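Local coordinates for beta-galactosidase (Marinomonas sp. ef1, PDB 6Y2K), which probably hydrolyses terminal beta-galactosides such as lactose in the cold, as a hexameric GH42 beta-galactosidase of an Antarctic bacterium, at residues L225-D228 and I229-H233. Numbering follows the deposited sequence.
Sequences LQVD and ILREH
Leu-225 to Asp-228 offer their carbonyls to Ile-229 to Glu-232 in the i to i+4 pattern of an alpha-helix, shortest where Arg-231 N meets Val-227 O (2.8 Å, N-H...O 162°) and weak where Ile-229 N reaches Leu-225 O at 3.4 Å. Glu-232 N bonds Asp-228 O at 3.2 Å. Two of the four i, i+4 pairs also touch through their side chains. Leu-225 and Ile-229 lie alongside each other and point the same way, their CD1 methyls 4.0 Å apart; in Ile-229, chi1 of -66° sets CG1 beside its own backbone N, and the extended chi2 leaves CD1 also close to Leu-225 O, at 3.4 Å. Leu-230 similarly brings CG to 3.3 Å from Gln-226 O, placing aliphatic carbon beside a carbonyl oxygen that already accepts from Leu-230 N. Val-227 and Arg-231 form the second side-by-side pair: Val-227 CG1 touches the arginine chain at CG, 4.0 Å away, and approaches the guanidinium obliquely. Beyond this contact, Arg-231 NH1 forms a salt bridge with Asp-260. Asp-228 instead pairs with Lys-224, one turn earlier; its OD1 remains 6.8 Å from Arg-231 NE. The buried amide of Gln-226 is satisfied at both ends, OE1 by Thr-72 and NE2 by Thr-74. Neighbouring elements divide the helix surface: Leu-225, Gln-226 and Ile-229 meet helix 111-128, whereas Val-227, Leu-230 and Arg-231 contact Leu-239 of strand 238-244. This is the C-terminal end of helix 205-233, an amphipathic outer helix of the (beta/alpha)8 TIM barrel, leading into barrel strand 238-244.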
ATOM      1  N   LEU A 225      33.867  26.850 -40.359  1.00 20.19           N
ATOM      2  CA  LEU A 225      35.037  27.715 -40.500  1.00 21.61           C
ATOM      3  C   LEU A 225      36.311  27.000 -40.027  1.00 20.47           C
ATOM      4  O   LEU A 225      37.365  27.150 -40.647  1.00 20.26           O
ATOM      5  CB  LEU A 225      34.837  29.088 -39.841  1.00 23.64           C
ATOM      6  CG  LEU A 225      35.261  29.409 -38.408  1.00 25.46           C
ATOM      7  CD1 LEU A 225      36.772  29.537 -38.239  1.00 25.83           C
ATOM      8  CD2 LEU A 225      34.576  30.703 -37.980  1.00 27.13           C
ATOM      9  N   GLN A 226      36.208  26.205 -38.963  1.00 19.31           N
ATOM     10  CA  GLN A 226      37.346  25.429 -38.466  1.00 19.06           C
ATOM     11  C   GLN A 226      37.690  24.292 -39.429  1.00 19.57           C
ATOM     12  O   GLN A 226      38.861  24.067 -39.737  1.00 19.69           O
ATOM     13  CB  GLN A 226      37.081  24.895 -37.050  1.00 18.68           C
ATOM     14  CG  GLN A 226      36.783  26.002 -36.030  1.00 18.80           C
ATOM     15  CD  GLN A 226      36.942  25.587 -34.569  1.00 18.76           C
ATOM     16  OE1 GLN A 226      37.649  24.611 -34.259  1.00 19.98           O
ATOM     17  NE2 GLN A 226      36.298  26.303 -33.676  1.00 17.20           N
ATOM     18  N   VAL A 227      36.671  23.590 -39.913  1.00 19.43           N
ATOM     19  CA  VAL A 227      36.866  22.503 -40.884  1.00 19.60           C
ATOM     20  C   VAL A 227      37.615  22.990 -42.142  1.00 19.66           C
ATOM     21  O   VAL A 227      38.534  22.315 -42.620  1.00 19.06           O
ATOM     22  CB  VAL A 227      35.508  21.857 -41.280  1.00 19.50           C
ATOM     23  CG1 VAL A 227      35.631  20.983 -42.528  1.00 20.15           C
ATOM     24  CG2 VAL A 227      34.941  21.040 -40.124  1.00 19.52           C
ATOM     25  N   ASP A 228      37.215  24.143 -42.681  1.00 19.78           N
ATOM     26  CA  ASP A 228      37.856  24.670 -43.900  1.00 19.94           C
ATOM     27  C   ASP A 228      39.359  24.915 -43.686  1.00 20.21           C
ATOM     28  O   ASP A 228      40.176  24.555 -44.548  1.00 20.09           O
ATOM     29  CB  ASP A 228      37.174  25.941 -44.399  1.00 19.84           C
ATOM     30  CG  ASP A 228      35.783  25.696 -44.963  1.00 20.50           C
ATOM     31  OD1 ASP A 228      35.396  24.539 -45.245  1.00 20.66           O
ATOM     32  OD2 ASP A 228      35.068  26.697 -45.140  1.00 21.70           O
ATOM     33  N   ILE A 229      39.712  25.484 -42.529  1.00 19.45           N
ATOM     34  CA  ILE A 229      41.115  25.702 -42.160  1.00 19.25           C
ATOM     35  C   ILE A 229      41.876  24.381 -42.020  1.00 19.55           C
ATOM     36  O   ILE A 229      43.014  24.262 -42.506  1.00 18.73           O
ATOM     37  CB  ILE A 229      41.235  26.499 -40.839  1.00 19.16           C
ATOM     38  CG1 ILE A 229      40.702  27.925 -41.019  1.00 19.02           C
ATOM     39  CG2 ILE A 229      42.685  26.550 -40.350  1.00 19.23           C
ATOM     40  CD1 ILE A 229      40.323  28.608 -39.722  1.00 19.49           C
ATOM     41  N   LEU A 230      41.255  23.407 -41.346  1.00 18.81           N
ATOM     42  CA  LEU A 230      41.887  22.120 -41.098  1.00 19.30           C
ATOM     43  C   LEU A 230      42.031  21.278 -42.379  1.00 19.78           C
ATOM     44  O   LEU A 230      43.031  20.568 -42.519  1.00 19.39           O
ATOM     45  CB  LEU A 230      41.151  21.348 -39.992  1.00 19.23           C
ATOM     46  CG  LEU A 230      41.210  22.000 -38.597  1.00 18.78           C
ATOM     47  CD1 LEU A 230      40.159  21.410 -37.661  1.00 18.57           C
ATOM     48  CD2 LEU A 230      42.601  21.888 -37.986  1.00 19.03           C
ATOM     49  N   ARG A 231      41.070  21.369 -43.303  1.00 20.53           N
ATOM     50  CA  ARG A 231      41.195  20.724 -44.629  1.00 22.65           C
ATOM     51  C   ARG A 231      42.395  21.249 -45.418  1.00 23.97           C
ATOM     52  O   ARG A 231      43.102  20.474 -46.066  1.00 23.94           O
ATOM     53  CB  ARG A 231      39.947  20.950 -45.498  1.00 23.65           C
ATOM     54  CG  ARG A 231      38.677  20.238 -45.069  1.00 24.93           C
ATOM     55  CD  ARG A 231      38.861  18.744 -44.933  1.00 25.62           C
ATOM     56  NE  ARG A 231      37.594  18.082 -44.632  1.00 26.04           N
ATOM     57  CZ  ARG A 231      37.483  16.849 -44.144  1.00 25.77           C
ATOM     58  NH1 ARG A 231      38.565  16.101 -43.881  1.00 25.45           N
ATOM     59  NH2 ARG A 231      36.272  16.367 -43.900  1.00 26.83           N
ATOM     60  N   GLU A 232      42.592  22.565 -45.375  1.00 25.22           N
ATOM     61  CA  GLU A 232      43.693  23.225 -46.087  1.00 26.93           C
ATOM     62  C   GLU A 232      45.050  22.832 -45.497  1.00 25.25           C
ATOM     63  O   GLU A 232      45.946  22.403 -46.227  1.00 24.06           O
ATOM     64  CB  GLU A 232      43.495  24.751 -46.046  1.00 29.98           C
ATOM     65  CG  GLU A 232      44.611  25.618 -46.631  1.00 33.69           C
ATOM     66  CD  GLU A 232      44.889  25.384 -48.108  1.00 37.85           C
ATOM     67  OE1 GLU A 232      45.969  25.824 -48.571  1.00 43.74           O
ATOM     68  OE2 GLU A 232      44.045  24.785 -48.820  1.00 41.10           O
ATOM     69  N   HIS A 233      45.180  22.955 -44.177  1.00 23.13           N
ATOM     70  CA  HIS A 233      46.481  22.838 -43.511  1.00 22.90           C
ATOM     71  C   HIS A 233      46.768  21.501 -42.847  1.00 22.20           C
ATOM     72  O   HIS A 233      47.881  21.301 -42.366  1.00 21.92           O
ATOM     73  CB  HIS A 233      46.642  23.970 -42.500  1.00 23.72           C
ATOM     74  CG  HIS A 233      46.627  25.325 -43.128  1.00 24.69           C
ATOM     75  ND1 HIS A 233      47.662  25.790 -43.909  1.00 25.54           N
ATOM     76  CD2 HIS A 233      45.691  26.303 -43.120  1.00 24.96           C
ATOM     77  CE1 HIS A 233      47.369  27.000 -44.350  1.00 25.59           C
ATOM     78  NE2 HIS A 233      46.182  27.338 -43.879  1.00 25.72           N
TER